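PDB 6OYC: glycosylation Associate Protein 2 from Streptococcus agalactiae serotype V, which probably acts, in complex with Gap1 and Gap3, in the glycosylation and accessory Sec export of a serine-rich repeat adhesin. Local coordinates for residues D199-S205 with K217-K223; K393-N397 with D464-D470; L398-A402 with S416-Q420. All coordinates share one frame. Numbering follows the deposited sequence.

Interaction 1: D199-S205 with K217-K223; sequences DIRLVIS and KEWYFEK. With SO4 (sulfate ion), chain P.
Strands 199-205 and 217-222 form an antiparallel beta hairpin, their axes 4.4 Å apart at closest and 161° between directions. Leu202 pairs with Phe221 and Ile204 with Trp219 as hydrogen-bonded pairs (Leu202 N to Phe221 O 2.7 Å, Phe221 N to Leu202 O 2.9 Å; Ile204 N to Trp219 O and Trp219 N to Ile204 O, both 2.9 Å). Arg201-Glu222, Val203-Tyr220 and Ser205-Glu218 are non-hydrogen-bonded pairs. Lys223, at positive phi (30°), still gives its N to Ile200 O at 3.2 Å.

One face is largely apolar: Ile204 (m, t) sets CD1 3.9 Å from CD2 at the ring edge of Phe221 (m), and CG2 4.1 Å from CE3 of Trp219 (m), whose NE1 donates to O3 of a sulfate, probably from the crystallisation liquor, at 3.1 Å. On the other, Arg201 (t, t, m) directs NE and NH2 to Glu222 OE1, each at 3.0 Å; Glu222 (p, t) offers OE2 to Lys223 NZ at 3.2 Å. Beyond Val203 and Tyr220, Ser205 OG (m) donates to Glu218 OE1 at a very short 2.4 Å and also bonds Lys243.

Edge strand 215-222 thus turns its apolar face inward onto Leu232 and Ile230, keeping salt bridges on the other.

Interaction 2: K393-N397 with D464-D470; sequences KPIFN and DATAFSD
This is a buried loop-to-helix-start contact in the alpha/beta-hydrolase-like part of the chain, where the loop following strand 388-392 meets the turn that leads into helix 467-473. Residues 393-397 are irregular, with Lys393 at positive phi (61°) and Phe396 at -122/-22. Opposite them, Asp464 to Ala467 form a type I beta turn closed by Ala467 N to Asp464 O at 3.1 Å. CA atoms pair Ile395 with Asp464 (5.7 Å) and Phe396 with Ala467 (6.0 Å).

Asp464 (chi1 t, chi2 -5°) points its carboxylate at the loop. Its OD2 accepts from Phe396 N at 2.7 Å and Asn397 N at 2.6 Å, while OD1 takes Asn397 ND2 at 2.8 Å. Asn397 (m, chi2 -71°) also directs ND2 to Asp470 OD2 at 3.3 Å, so one amide links two carboxylates. Apolar contacts flank this network: Pro394 CG lies 3.7 Å from Ala467 CB, and Phe396 CD2 (chi1 m) lies 4.1 Å from the same CB.

One carboxylate thereby holds two successive backbone amides just before helix 398-403. Asp464 N in turn bonds Asp461, which belongs to a possible Ser-His-Asp triad with Ser371, a residue that Ile395 touches. Around the contact, Phe396 stacks on Phe439 and Asn397 OD1 bonds Trp440, both of helix 429-444, while Pro394 packs on Tyr457 of strand 452-458.

Interaction 3: L398-A402 with S416-Q420; sequences LGTVA and SLDIQ
Both segments are helical, 398-402 and 416-420 each containing one i to i+4 bond (Ala402 N to Leu398 O 2.8 Å; Gln420 N to Ser416 O 2.9 Å). Their axes approach to 8.8 Å with a signed crossing angle of -133°, an oblique crossing nearer antiparallel than parallel. CA atoms pair Ala402 with Ser416 (5.2 Å) and Gly399 with Gln420 (6.7 Å).

Small residues lie where the backbones come closest: Ala402 CA is 3.5 Å from Ser416 OG (p rotamer), and Gly399 CA is 3.8 Å from Gln420 OE1. Gln420 (t, t) extends OE1 to 3.4 Å from Ala402 CB, although OE1 bonds Ser432 and NE2 bonds Asp426 O; Ser416 OG likewise bonds Phe413 O. Leu417 (m, t) brings CD2 within 4.0 Å of Ala402 CB. Leu398 (m, t) sets CD1 3.9 Å from Ile419 CG2, and Val401 CG1 (t) lies 3.8 Å from Ser416 CB.

With contacts made chiefly by van der Waals packing, these are two short helices joined by a 13-residue connection, laid beside helix 429-444 through Leu435 in the alpha/beta-hydrolase-like region.

How the interactions relate
Following the chain from its N terminus, interaction 1 comes first and closes a short hairpin of 11 intervening residues at the edge of an antiparallel sheet. It is complete before the others begin, and its nearest atoms lie about 33 Å from interaction 2 and 21 Å from interaction 3. Interaction 2 then opens at 393-397 and closes only at 464-470, after 66 residues, tying the loop after strand 388-392 to the start of helix 467-473. Interaction 3 falls wholly within that span, its 398-402 directly following Asn397 and a 13-residue connection leading to 416; it ties helix 398-403 to helix 416-424. Ile395 CG2, 3.7 Å from Val401 CG2, joins the two contacts.

Interaction 1: D199-S205 with K217-K223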
ATOM      1  N   ASP B 199     -20.441 -19.825 -11.286  1.00 40.43           N
ATOM      2  CA  ASP B 199     -20.718 -18.634 -10.512  1.00 38.49           C
ATOM      3  C   ASP B 199     -20.390 -18.951  -9.063  1.00 37.88           C
ATOM      4  O   ASP B 199     -20.671 -20.055  -8.584  1.00 36.62           O
ATOM      5  CB  ASP B 199     -22.180 -18.197 -10.685  1.00 45.90           C
ATOM      6  CG  ASP B 199     -22.498 -17.736 -12.118  1.00 52.34           C
ATOM      7  OD1 ASP B 199     -21.566 -17.619 -12.945  1.00 50.86           O
ATOM      8  OD2 ASP B 199     -23.682 -17.475 -12.419  1.00 60.89           O
ATOM      9  N   ILE B 200     -19.752 -18.016  -8.380  1.00 35.43           N
ATOM     10  CA  ILE B 200     -19.485 -18.177  -6.959  1.00 34.76           C
ATOM     11  C   ILE B 200     -20.125 -17.022  -6.204  1.00 40.20           C
ATOM     12  O   ILE B 200     -20.209 -15.891  -6.702  1.00 37.54           O
ATOM     13  CB  ILE B 200     -17.977 -18.274  -6.637  1.00 34.18           C
ATOM     14  CG1 ILE B 200     -17.253 -17.008  -7.064  1.00 39.51           C
ATOM     15  CG2 ILE B 200     -17.351 -19.496  -7.303  1.00 35.51           C
ATOM     16  CD1 ILE B 200     -15.806 -16.981  -6.631  1.00 40.44           C
ATOM     17  N   ARG B 201     -20.582 -17.328  -4.986  1.00 37.18           N
ATOM     18  CA  ARG B 201     -21.184 -16.367  -4.075  1.00 37.03           C
ATOM     19  C   ARG B 201     -20.525 -16.462  -2.702  1.00 35.47           C
ATOM     20  O   ARG B 201     -20.398 -17.550  -2.129  1.00 33.43           O
ATOM     21  CB  ARG B 201     -22.694 -16.588  -3.936  1.00 34.73           C
ATOM     22  CG  ARG B 201     -23.293 -15.702  -2.845  1.00 39.16           C
ATOM     23  CD  ARG B 201     -24.765 -15.990  -2.593  1.00 37.94           C
ATOM     24  NE  ARG B 201     -25.575 -15.615  -3.744  1.00 38.91           N
ATOM     25  CZ  ARG B 201     -26.715 -16.201  -4.097  1.00 41.22           C
ATOM     26  NH1 ARG B 201     -27.219 -17.202  -3.386  1.00 40.46           N
ATOM     27  NH2 ARG B 201     -27.350 -15.775  -5.176  1.00 43.21           N
ATOM     28  N   LEU B 202     -20.138 -15.318  -2.167  1.00 34.65           N
ATOM     29  CA  LEU B 202     -19.578 -15.216  -0.832  1.00 33.75           C
ATOM     30  C   LEU B 202     -20.666 -14.740   0.123  1.00 32.50           C
ATOM     31  O   LEU B 202     -21.292 -13.706  -0.121  1.00 33.98           O
ATOM     32  CB  LEU B 202     -18.412 -14.231  -0.841  1.00 35.90           C
ATOM     33  CG  LEU B 202     -17.223 -14.449   0.072  1.00 36.20           C
ATOM     34  CD1 LEU B 202     -16.616 -15.826  -0.173  1.00 29.25           C
ATOM     35  CD2 LEU B 202     -16.217 -13.347  -0.183  1.00 34.88           C
ATOM     36  N   VAL B 203     -20.894 -15.487   1.202  1.00 30.17           N
ATOM     37  CA  VAL B 203     -21.816 -15.086   2.260  1.00 29.98           C
ATOM     38  C   VAL B 203     -21.001 -14.707   3.489  1.00 30.26           C
ATOM     39  O   VAL B 203     -20.116 -15.454   3.920  1.00 31.79           O
ATOM     40  CB  VAL B 203     -22.842 -16.187   2.577  1.00 32.26           C
ATOM     41  CG1 VAL B 203     -23.694 -15.784   3.754  1.00 30.23           C
ATOM     42  CG2 VAL B 203     -23.699 -16.461   1.352  1.00 29.00           C
ATOM     43  N   ILE B 204     -21.271 -13.526   4.024  1.00 33.25           N
ATOM     44  CA  ILE B 204     -20.485 -12.933   5.089  1.00 30.34           C
ATOM     45  C   ILE B 204     -21.456 -12.605   6.208  1.00 28.77           C
ATOM     46  O   ILE B 204     -22.389 -11.820   6.002  1.00 29.70           O
ATOM     47  CB  ILE B 204     -19.741 -11.673   4.599  1.00 30.05           C
ATOM     48  CG1 ILE B 204     -18.846 -12.047   3.423  1.00 28.81           C
ATOM     49  CG2 ILE B 204     -18.905 -11.017   5.721  1.00 26.59           C
ATOM     50  CD1 ILE B 204     -18.419 -10.897   2.613  1.00 27.57           C
ATOM     51  N   SER B 205     -21.246 -13.218   7.377  1.00 28.14           N
ATOM     52  CA  SER B 205     -22.140 -13.108   8.531  1.00 30.04           C
ATOM     53  C   SER B 205     -21.438 -12.400   9.692  1.00 27.17           C
ATOM     54  O   SER B 205     -20.361 -12.827  10.134  1.00 26.72           O
ATOM     55  CB  SER B 205     -22.623 -14.498   8.989  1.00 30.28           C
ATOM     56  OG  SER B 205     -23.206 -15.259   7.937  1.00 31.34           O
ATOM     57  N   LYS B 217     -26.063  -9.286  11.101  1.00 32.74           N
ATOM     58  CA  LYS B 217     -26.066  -8.753   9.745  1.00 30.61           C
ATOM     59  C   LYS B 217     -25.368  -9.748   8.838  1.00 32.22           C
ATOM     60  O   LYS B 217     -24.362 -10.358   9.229  1.00 31.43           O
ATOM     61  CB  LYS B 217     -25.361  -7.380   9.691  1.00 36.34           C
ATOM     62  CG  LYS B 217     -25.336  -6.719   8.299  1.00 41.31           C
ATOM     63  CD  LYS B 217     -26.214  -5.454   8.245  1.00 43.59           C
ATOM     64  CE  LYS B 217     -26.415  -4.929   6.805  1.00 49.86           C
ATOM     65  NZ  LYS B 217     -27.126  -5.882   5.874  1.00 50.14           N
ATOM     66  N   GLU B 218     -25.925  -9.927   7.642  1.00 32.12           N
ATOM     67  CA  GLU B 218     -25.332 -10.764   6.607  1.00 36.49           C
ATOM     68  C   GLU B 218     -25.315  -9.993   5.303  1.00 34.69           C
ATOM     69  O   GLU B 218     -26.301  -9.333   4.965  1.00 34.54           O
ATOM     70  CB  GLU B 218     -26.113 -12.078   6.360  1.00 29.79           C
ATOM     71  CG  GLU B 218     -25.889 -13.144   7.384  1.00 40.61           C
ATOM     72  CD  GLU B 218     -26.233 -14.534   6.861  1.00 44.30           C
ATOM     73  OE1 GLU B 218     -25.456 -15.477   7.130  1.00 39.92           O
ATOM     74  OE2 GLU B 218     -27.270 -14.676   6.174  1.00 50.30           O
ATOM     75  N   TRP B 219     -24.211 -10.120   4.560  1.00 30.17           N
ATOM     76  CA  TRP B 219     -24.103  -9.662   3.183  1.00 31.48           C
ATOM     77  C   TRP B 219     -23.796 -10.837   2.264  1.00 34.85           C
ATOM     78  O   TRP B 219     -23.311 -11.888   2.703  1.00 33.16           O
ATOM     79  CB  TRP B 219     -22.988  -8.628   3.011  1.00 30.08           C
ATOM     80  CG  TRP B 219     -22.988  -7.434   3.933  1.00 33.93           C
ATOM     81  CD1 TRP B 219     -23.398  -6.170   3.621  1.00 34.13           C
ATOM     82  CD2 TRP B 219     -22.493  -7.373   5.281  1.00 30.27           C
ATOM     83  NE1 TRP B 219     -23.210  -5.336   4.692  1.00 32.96           N
ATOM     84  CE2 TRP B 219     -22.643  -6.040   5.718  1.00 32.29           C
ATOM     85  CE3 TRP B 219     -21.946  -8.315   6.162  1.00 29.30           C
ATOM     86  CZ2 TRP B 219     -22.276  -5.620   7.010  1.00 35.04           C
ATOM     87  CZ3 TRP B 219     -21.571  -7.902   7.437  1.00 32.78           C
ATOM     88  CH2 TRP B 219     -21.737  -6.560   7.853  1.00 31.56           C
ATOM     89  N   TYR B 220     -24.028 -10.640   0.965  1.00 36.36           N
ATOM     90  CA  TYR B 220     -23.610 -11.614  -0.036  1.00 37.62           C
ATOM     91  C   TYR B 220     -22.997 -10.878  -1.219  1.00 36.60           C
ATOM     92  O   TYR B 220     -23.344  -9.733  -1.506  1.00 36.14           O
ATOM     93  CB  TYR B 220     -24.772 -12.500  -0.516  1.00 35.22           C
ATOM     94  CG  TYR B 220     -25.705 -11.743  -1.428  1.00 45.17           C
ATOM     95  CD1 TYR B 220     -26.697 -10.916  -0.904  1.00 47.21           C
ATOM     96  CD2 TYR B 220     -25.571 -11.809  -2.815  1.00 49.22           C
ATOM     97  CE1 TYR B 220     -27.537 -10.186  -1.736  1.00 48.06           C
ATOM     98  CE2 TYR B 220     -26.413 -11.074  -3.651  1.00 50.37           C
ATOM     99  CZ  TYR B 220     -27.391 -10.267  -3.101  1.00 46.81           C
ATOM    100  OH  TYR B 220     -28.237  -9.534  -3.914  1.00 56.35           O
ATOM    101  N   PHE B 221     -22.080 -11.550  -1.905  1.00 33.29           N
ATOM    102  CA  PHE B 221     -21.443 -10.983  -3.086  1.00 34.96           C
ATOM    103  C   PHE B 221     -21.146 -12.117  -4.052  1.00 34.82           C
ATOM    104  O   PHE B 221     -20.636 -13.170  -3.647  1.00 38.76           O
ATOM    105  CB  PHE B 221     -20.156 -10.216  -2.712  1.00 35.16           C
ATOM    106  CG  PHE B 221     -20.403  -9.066  -1.775  1.00 37.29           C
ATOM    107  CD1 PHE B 221     -20.846  -7.842  -2.260  1.00 36.93           C
ATOM    108  CD2 PHE B 221     -20.249  -9.229  -0.402  1.00 34.86           C
ATOM    109  CE1 PHE B 221     -21.124  -6.799  -1.391  1.00 37.59           C
ATOM    110  CE2 PHE B 221     -20.516  -8.197   0.468  1.00 34.67           C
ATOM    111  CZ  PHE B 221     -20.949  -6.973  -0.019  1.00 36.15           C
ATOM    112  N   GLU B 222     -21.469 -11.913  -5.319  1.00 35.09           N
ATOM    113  CA  GLU B 222     -21.261 -12.948  -6.316  1.00 38.11           C
ATOM    114  C   GLU B 222     -20.622 -12.336  -7.546  1.00 39.11           C
ATOM    115  O   GLU B 222     -20.525 -11.112  -7.672  1.00 45.85           O
ATOM    116  CB  GLU B 222     -22.568 -13.643  -6.677  1.00 42.60           C
ATOM    117  CG  GLU B 222     -23.645 -12.689  -7.094  1.00 43.09           C
ATOM    118  CD  GLU B 222     -25.027 -13.298  -6.987  1.00 50.73           C
ATOM    119  OE1 GLU B 222     -25.542 -13.432  -5.856  1.00 54.61           O
ATOM    120  OE2 GLU B 222     -25.604 -13.644  -8.034  1.00 55.12           O
ATOM    121  N   LYS B 223     -20.197 -13.224  -8.454  1.00 38.81           N
ATOM    122  CA  LYS B 223     -19.543 -12.942  -9.739  1.00 48.05           C
ATOM    123  C   LYS B 223     -18.714 -11.663  -9.764  1.00 40.14           C
ATOM    124  O   LYS B 223     -17.604 -11.640  -9.229  1.00 45.40           O
ATOM    125  CB  LYS B 223     -20.567 -12.898 -10.885  1.00 43.62           C
ATOM    126  CG  LYS B 223     -21.928 -13.451 -10.522  1.00 50.91           C
ATOM    127  CD  LYS B 223     -22.801 -13.672 -11.741  1.00 53.47           C
ATOM    128  CE  LYS B 223     -24.202 -13.995 -11.302  1.00 59.60           C
ATOM    129  NZ  LYS B 223     -24.982 -12.738 -11.062  1.00 62.32           N
TER
HETATM  130  S   SO4 P 605     -25.398  -2.345   4.145  1.00 47.98           S
HETATM  131  O1  SO4 P 605     -25.047  -3.252   3.063  1.00 44.52           O
HETATM  132  O2  SO4 P 605     -26.771  -2.628   4.559  1.00 49.77           O
HETATM  133  O3  SO4 P 605     -24.459  -2.561   5.251  1.00 45.36           O
HETATM  134  O4  SO4 P 605     -25.294  -0.963   3.658  1.00 48.57           O

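Interaction 2: K393-N397 with D464-D470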
ATOM      1  N   LYS B 393      21.387  -4.939   1.442  1.00 51.99           N
ATOM      2  CA  LYS B 393      21.188  -6.381   1.508  1.00 52.95           C
ATOM      3  C   LYS B 393      20.451  -6.846   0.258  1.00 52.98           C
ATOM      4  O   LYS B 393      19.334  -7.374   0.348  1.00 52.04           O
ATOM      5  CB  LYS B 393      20.443  -6.767   2.786  1.00 58.03           C
ATOM      6  CG  LYS B 393      21.046  -6.131   4.035  1.00 60.75           C
ATOM      7  CD  LYS B 393      20.390  -6.621   5.313  1.00 66.99           C
ATOM      8  CE  LYS B 393      21.255  -6.332   6.529  1.00 70.17           C
ATOM      9  NZ  LYS B 393      20.600  -6.730   7.809  1.00 82.47           N
ATOM     10  N   PRO B 394      21.062  -6.692  -0.918  1.00 50.82           N
ATOM     11  CA  PRO B 394      20.327  -6.919  -2.166  1.00 50.58           C
ATOM     12  C   PRO B 394      19.953  -8.377  -2.350  1.00 51.22           C
ATOM     13  O   PRO B 394      20.684  -9.285  -1.952  1.00 55.37           O
ATOM     14  CB  PRO B 394      21.318  -6.465  -3.247  1.00 51.67           C
ATOM     15  CG  PRO B 394      22.672  -6.699  -2.622  1.00 51.00           C
ATOM     16  CD  PRO B 394      22.489  -6.390  -1.160  1.00 49.33           C
ATOM     17  N   ILE B 395      18.786  -8.591  -2.953  1.00 48.33           N
ATOM     18  CA  ILE B 395      18.344  -9.901  -3.399  1.00 47.16           C
ATOM     19  C   ILE B 395      17.980  -9.771  -4.870  1.00 46.18           C
ATOM     20  O   ILE B 395      17.024  -9.062  -5.211  1.00 45.80           O
ATOM     21  CB  ILE B 395      17.153 -10.429  -2.590  1.00 47.55           C
ATOM     22  CG1 ILE B 395      17.449 -10.360  -1.094  1.00 49.05           C
ATOM     23  CG2 ILE B 395      16.840 -11.859  -3.009  1.00 47.53           C
ATOM     24  CD1 ILE B 395      16.270 -10.686  -0.225  1.00 44.51           C
ATOM     25  N   PHE B 396      18.748 -10.428  -5.744  1.00 46.02           N
ATOM     26  CA  PHE B 396      18.504 -10.385  -7.181  1.00 48.60           C
ATOM     27  C   PHE B 396      18.281 -11.752  -7.797  1.00 48.12           C
ATOM     28  O   PHE B 396      17.690 -11.834  -8.881  1.00 48.44           O
ATOM     29  CB  PHE B 396      19.678  -9.737  -7.948  1.00 51.98           C
ATOM     30  CG  PHE B 396      20.071  -8.354  -7.475  1.00 50.73           C
ATOM     31  CD1 PHE B 396      19.135  -7.471  -6.961  1.00 49.79           C
ATOM     32  CD2 PHE B 396      21.397  -7.934  -7.581  1.00 51.34           C
ATOM     33  CE1 PHE B 396      19.519  -6.190  -6.538  1.00 51.73           C
ATOM     34  CE2 PHE B 396      21.787  -6.665  -7.167  1.00 50.37           C
ATOM     35  CZ  PHE B 396      20.845  -5.792  -6.641  1.00 51.91           C
ATOM     36  N   ASN B 397      18.751 -12.815  -7.162  1.00 48.09           N
ATOM     37  CA  ASN B 397      18.707 -14.151  -7.735  1.00 52.30           C
ATOM     38  C   ASN B 397      17.661 -14.946  -6.959  1.00 53.60           C
ATOM     39  O   ASN B 397      17.979 -15.675  -6.015  1.00 52.01           O
ATOM     40  CB  ASN B 397      20.093 -14.791  -7.700  1.00 54.17           C
ATOM     41  CG  ASN B 397      21.146 -13.933  -8.400  1.00 55.28           C
ATOM     42  OD1 ASN B 397      21.146 -13.804  -9.629  1.00 52.42           O
ATOM     43  ND2 ASN B 397      22.032 -13.329  -7.618  1.00 54.84           N
ATOM     44  N   ASP B 464      21.559 -14.534  -0.929  1.00 65.34           N
ATOM     45  CA  ASP B 464      22.012 -14.170  -2.265  1.00 64.58           C
ATOM     46  C   ASP B 464      23.444 -13.650  -2.160  1.00 67.96           C
ATOM     47  O   ASP B 464      23.715 -12.480  -2.394  1.00 63.64           O
ATOM     48  CB  ASP B 464      21.101 -13.138  -2.930  1.00 55.23           C
ATOM     49  CG  ASP B 464      21.175 -13.211  -4.438  1.00 59.51           C
ATOM     50  OD1 ASP B 464      22.010 -14.005  -4.923  1.00 61.16           O
ATOM     51  OD2 ASP B 464      20.412 -12.497  -5.134  1.00 52.78           O
ATOM     52  N   ALA B 465      24.363 -14.552  -1.808  1.00 73.23           N
ATOM     53  CA  ALA B 465      25.764 -14.174  -1.656  1.00 75.77           C
ATOM     54  C   ALA B 465      26.289 -13.450  -2.894  1.00 66.76           C
ATOM     55  O   ALA B 465      27.015 -12.456  -2.782  1.00 65.71           O
ATOM     56  CB  ALA B 465      26.601 -15.419  -1.364  1.00 74.28           C
ATOM     57  N   THR B 466      25.889 -13.905  -4.077  1.00 67.01           N
ATOM     58  CA  THR B 466      26.386 -13.458  -5.374  1.00 63.80           C
ATOM     59  C   THR B 466      25.860 -12.085  -5.817  1.00 69.96           C
ATOM     60  O   THR B 466      26.242 -11.621  -6.900  1.00 69.42           O
ATOM     61  CB  THR B 466      26.013 -14.528  -6.412  1.00 67.78           C
ATOM     62  OG1 THR B 466      26.339 -14.089  -7.732  1.00 73.23           O
ATOM     63  CG2 THR B 466      24.533 -14.877  -6.340  1.00 73.43           C
ATOM     64  N   ALA B 467      25.021 -11.423  -5.014  1.00 67.85           N
ATOM     65  CA  ALA B 467      24.249 -10.284  -5.506  1.00 63.82           C
ATOM     66  C   ALA B 467      25.152  -9.119  -5.916  1.00 62.07           C
ATOM     67  O   ALA B 467      25.108  -8.656  -7.063  1.00 59.07           O
ATOM     68  CB  ALA B 467      23.233  -9.849  -4.446  1.00 57.37           C
ATOM     69  N   PHE B 468      25.963  -8.614  -4.981  1.00 62.88           N
ATOM     70  CA  PHE B 468      26.826  -7.476  -5.292  1.00 63.63           C
ATOM     71  C   PHE B 468      27.750  -7.785  -6.464  1.00 65.00           C
ATOM     72  O   PHE B 468      27.803  -7.026  -7.439  1.00 67.45           O
ATOM     73  CB  PHE B 468      27.640  -7.070  -4.063  1.00 66.39           C
ATOM     74  CG  PHE B 468      28.587  -5.928  -4.324  1.00 70.09           C
ATOM     75  CD1 PHE B 468      28.244  -4.907  -5.201  1.00 68.19           C
ATOM     76  CD2 PHE B 468      29.829  -5.887  -3.718  1.00 71.37           C
ATOM     77  CE1 PHE B 468      29.124  -3.861  -5.451  1.00 68.95           C
ATOM     78  CE2 PHE B 468      30.709  -4.835  -3.961  1.00 73.30           C
ATOM     79  CZ  PHE B 468      30.350  -3.822  -4.831  1.00 68.74           C
ATOM     80  N   SER B 469      28.481  -8.901  -6.387  1.00 67.59           N
ATOM     81  CA  SER B 469      29.429  -9.257  -7.441  1.00 66.61           C
ATOM     82  C   SER B 469      28.757  -9.293  -8.806  1.00 69.95           C
ATOM     83  O   SER B 469      29.235  -8.672  -9.760  1.00 71.06           O
ATOM     84  CB  SER B 469      30.078 -10.609  -7.140  1.00 63.46           C
ATOM     85  OG  SER B 469      30.296 -10.765  -5.753  1.00 72.62           O
ATOM     86  N   ASP B 470      27.632 -10.012  -8.910  1.00 71.14           N
ATOM     87  CA  ASP B 470      26.919 -10.103 -10.181  1.00 69.36           C
ATOM     88  C   ASP B 470      26.621  -8.741 -10.766  1.00 67.49           C
ATOM     89  O   ASP B 470      26.637  -8.571 -11.990  1.00 68.15           O
ATOM     90  CB  ASP B 470      25.604 -10.842  -9.997  1.00 63.30           C
ATOM     91  CG  ASP B 470      25.799 -12.287  -9.765  1.00 68.34           C
ATOM     92  OD1 ASP B 470      26.885 -12.790 -10.113  1.00 74.35           O
ATOM     93  OD2 ASP B 470      24.883 -12.928  -9.218  1.00 71.06           O
TER

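Interaction 3: L398-A402 with S416-Q420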
ATOM      1  N   LEU B 398      16.397 -14.788  -7.364  1.00 51.08           N
ATOM      2  CA  LEU B 398      15.309 -15.404  -6.610  1.00 52.53           C
ATOM      3  C   LEU B 398      15.323 -16.921  -6.760  1.00 49.30           C
ATOM      4  O   LEU B 398      15.154 -17.647  -5.772  1.00 49.29           O
ATOM      5  CB  LEU B 398      13.970 -14.818  -7.057  1.00 46.86           C
ATOM      6  CG  LEU B 398      13.557 -13.581  -6.268  1.00 45.55           C
ATOM      7  CD1 LEU B 398      12.198 -13.069  -6.725  1.00 46.15           C
ATOM      8  CD2 LEU B 398      13.567 -13.884  -4.779  1.00 45.16           C
ATOM      9  N   GLY B 399      15.526 -17.415  -7.987  1.00 48.26           N
ATOM     10  CA  GLY B 399      15.707 -18.844  -8.192  1.00 53.20           C
ATOM     11  C   GLY B 399      16.816 -19.438  -7.343  1.00 52.56           C
ATOM     12  O   GLY B 399      16.706 -20.577  -6.878  1.00 51.79           O
ATOM     13  N   THR B 400      17.882 -18.669  -7.105  1.00 50.09           N
ATOM     14  CA  THR B 400      18.926 -19.101  -6.179  1.00 52.40           C
ATOM     15  C   THR B 400      18.424 -19.106  -4.737  1.00 53.45           C
ATOM     16  O   THR B 400      18.719 -20.039  -3.976  1.00 52.22           O
ATOM     17  CB  THR B 400      20.155 -18.195  -6.320  1.00 52.03           C
ATOM     18  OG1 THR B 400      20.782 -18.429  -7.591  1.00 44.05           O
ATOM     19  CG2 THR B 400      21.153 -18.437  -5.184  1.00 40.11           C
ATOM     20  N   VAL B 401      17.676 -18.071  -4.336  1.00 49.57           N
ATOM     21  CA  VAL B 401      17.075 -18.072  -3.003  1.00 50.71           C
ATOM     22  C   VAL B 401      16.186 -19.295  -2.833  1.00 51.51           C
ATOM     23  O   VAL B 401      16.169 -19.935  -1.770  1.00 49.78           O
ATOM     24  CB  VAL B 401      16.298 -16.765  -2.765  1.00 53.04           C
ATOM     25  CG1 VAL B 401      15.578 -16.792  -1.397  1.00 44.86           C
ATOM     26  CG2 VAL B 401      17.239 -15.555  -2.883  1.00 48.39           C
ATOM     27  N   ALA B 402      15.458 -19.648  -3.895  1.00 51.07           N
ATOM     28  CA  ALA B 402      14.604 -20.825  -3.872  1.00 50.33           C
ATOM     29  C   ALA B 402      15.421 -22.080  -3.587  1.00 56.09           C
ATOM     30  O   ALA B 402      15.144 -22.807  -2.625  1.00 54.98           O
ATOM     31  CB  ALA B 402      13.853 -20.942  -5.200  1.00 43.13           C
ATOM     32  N   SER B 416       9.869 -18.306  -0.768  1.00 42.81           N
ATOM     33  CA  SER B 416      10.492 -18.114  -2.074  1.00 41.09           C
ATOM     34  C   SER B 416      10.047 -19.189  -3.055  1.00 43.22           C
ATOM     35  O   SER B 416      10.009 -18.950  -4.271  1.00 42.88           O
ATOM     36  CB  SER B 416      12.020 -18.109  -1.951  1.00 47.78           C
ATOM     37  OG  SER B 416      12.533 -19.342  -1.460  1.00 46.17           O
ATOM     38  N   LEU B 417       9.705 -20.375  -2.547  1.00 43.54           N
ATOM     39  CA  LEU B 417       9.180 -21.427  -3.414  1.00 42.76           C
ATOM     40  C   LEU B 417       7.859 -21.005  -4.037  1.00 43.32           C
ATOM     41  O   LEU B 417       7.621 -21.230  -5.230  1.00 44.76           O
ATOM     42  CB  LEU B 417       9.015 -22.726  -2.620  1.00 45.18           C
ATOM     43  CG  LEU B 417      10.275 -23.215  -1.895  1.00 46.68           C
ATOM     44  CD1 LEU B 417      10.104 -24.623  -1.358  1.00 44.24           C
ATOM     45  CD2 LEU B 417      11.483 -23.142  -2.826  1.00 44.75           C
ATOM     46  N   ASP B 418       6.990 -20.374  -3.248  1.00 44.18           N
ATOM     47  CA  ASP B 418       5.745 -19.854  -3.807  1.00 42.93           C
ATOM     48  C   ASP B 418       6.007 -18.722  -4.785  1.00 41.04           C
ATOM     49  O   ASP B 418       5.302 -18.598  -5.795  1.00 42.27           O
ATOM     50  CB  ASP B 418       4.830 -19.397  -2.680  1.00 39.12           C
ATOM     51  CG  ASP B 418       4.395 -20.553  -1.797  1.00 47.23           C
ATOM     52  OD1 ASP B 418       3.955 -21.602  -2.347  1.00 45.36           O
ATOM     53  OD2 ASP B 418       4.510 -20.418  -0.558  1.00 48.00           O
ATOM     54  N   ILE B 419       7.032 -17.913  -4.529  1.00 42.70           N
ATOM     55  CA  ILE B 419       7.378 -16.852  -5.466  1.00 41.90           C
ATOM     56  C   ILE B 419       7.858 -17.435  -6.792  1.00 44.78           C
ATOM     57  O   ILE B 419       7.516 -16.922  -7.864  1.00 45.39           O
ATOM     58  CB  ILE B 419       8.414 -15.915  -4.830  1.00 41.51           C
ATOM     59  CG1 ILE B 419       7.830 -15.325  -3.541  1.00 41.49           C
ATOM     60  CG2 ILE B 419       8.798 -14.814  -5.802  1.00 41.90           C
ATOM     61  CD1 ILE B 419       8.794 -14.438  -2.755  1.00 40.28           C
ATOM     62  N   GLN B 420       8.639 -18.525  -6.752  1.00 41.94           N
ATOM     63  CA  GLN B 420       9.025 -19.171  -8.005  1.00 45.55           C
ATOM     64  C   GLN B 420       7.821 -19.796  -8.698  1.00 48.03           C
ATOM     65  O   GLN B 420       7.704 -19.730  -9.932  1.00 46.87           O
ATOM     66  CB  GLN B 420      10.100 -20.240  -7.783  1.00 44.90           C
ATOM     67  CG  GLN B 420      10.543 -20.873  -9.116  1.00 44.83           C
ATOM     68  CD  GLN B 420      11.840 -21.660  -9.032  1.00 49.62           C
ATOM     69  OE1 GLN B 420      12.797 -21.248  -8.368  1.00 47.86           O
ATOM     70  NE2 GLN B 420      11.872 -22.809  -9.709  1.00 51.41           N
TER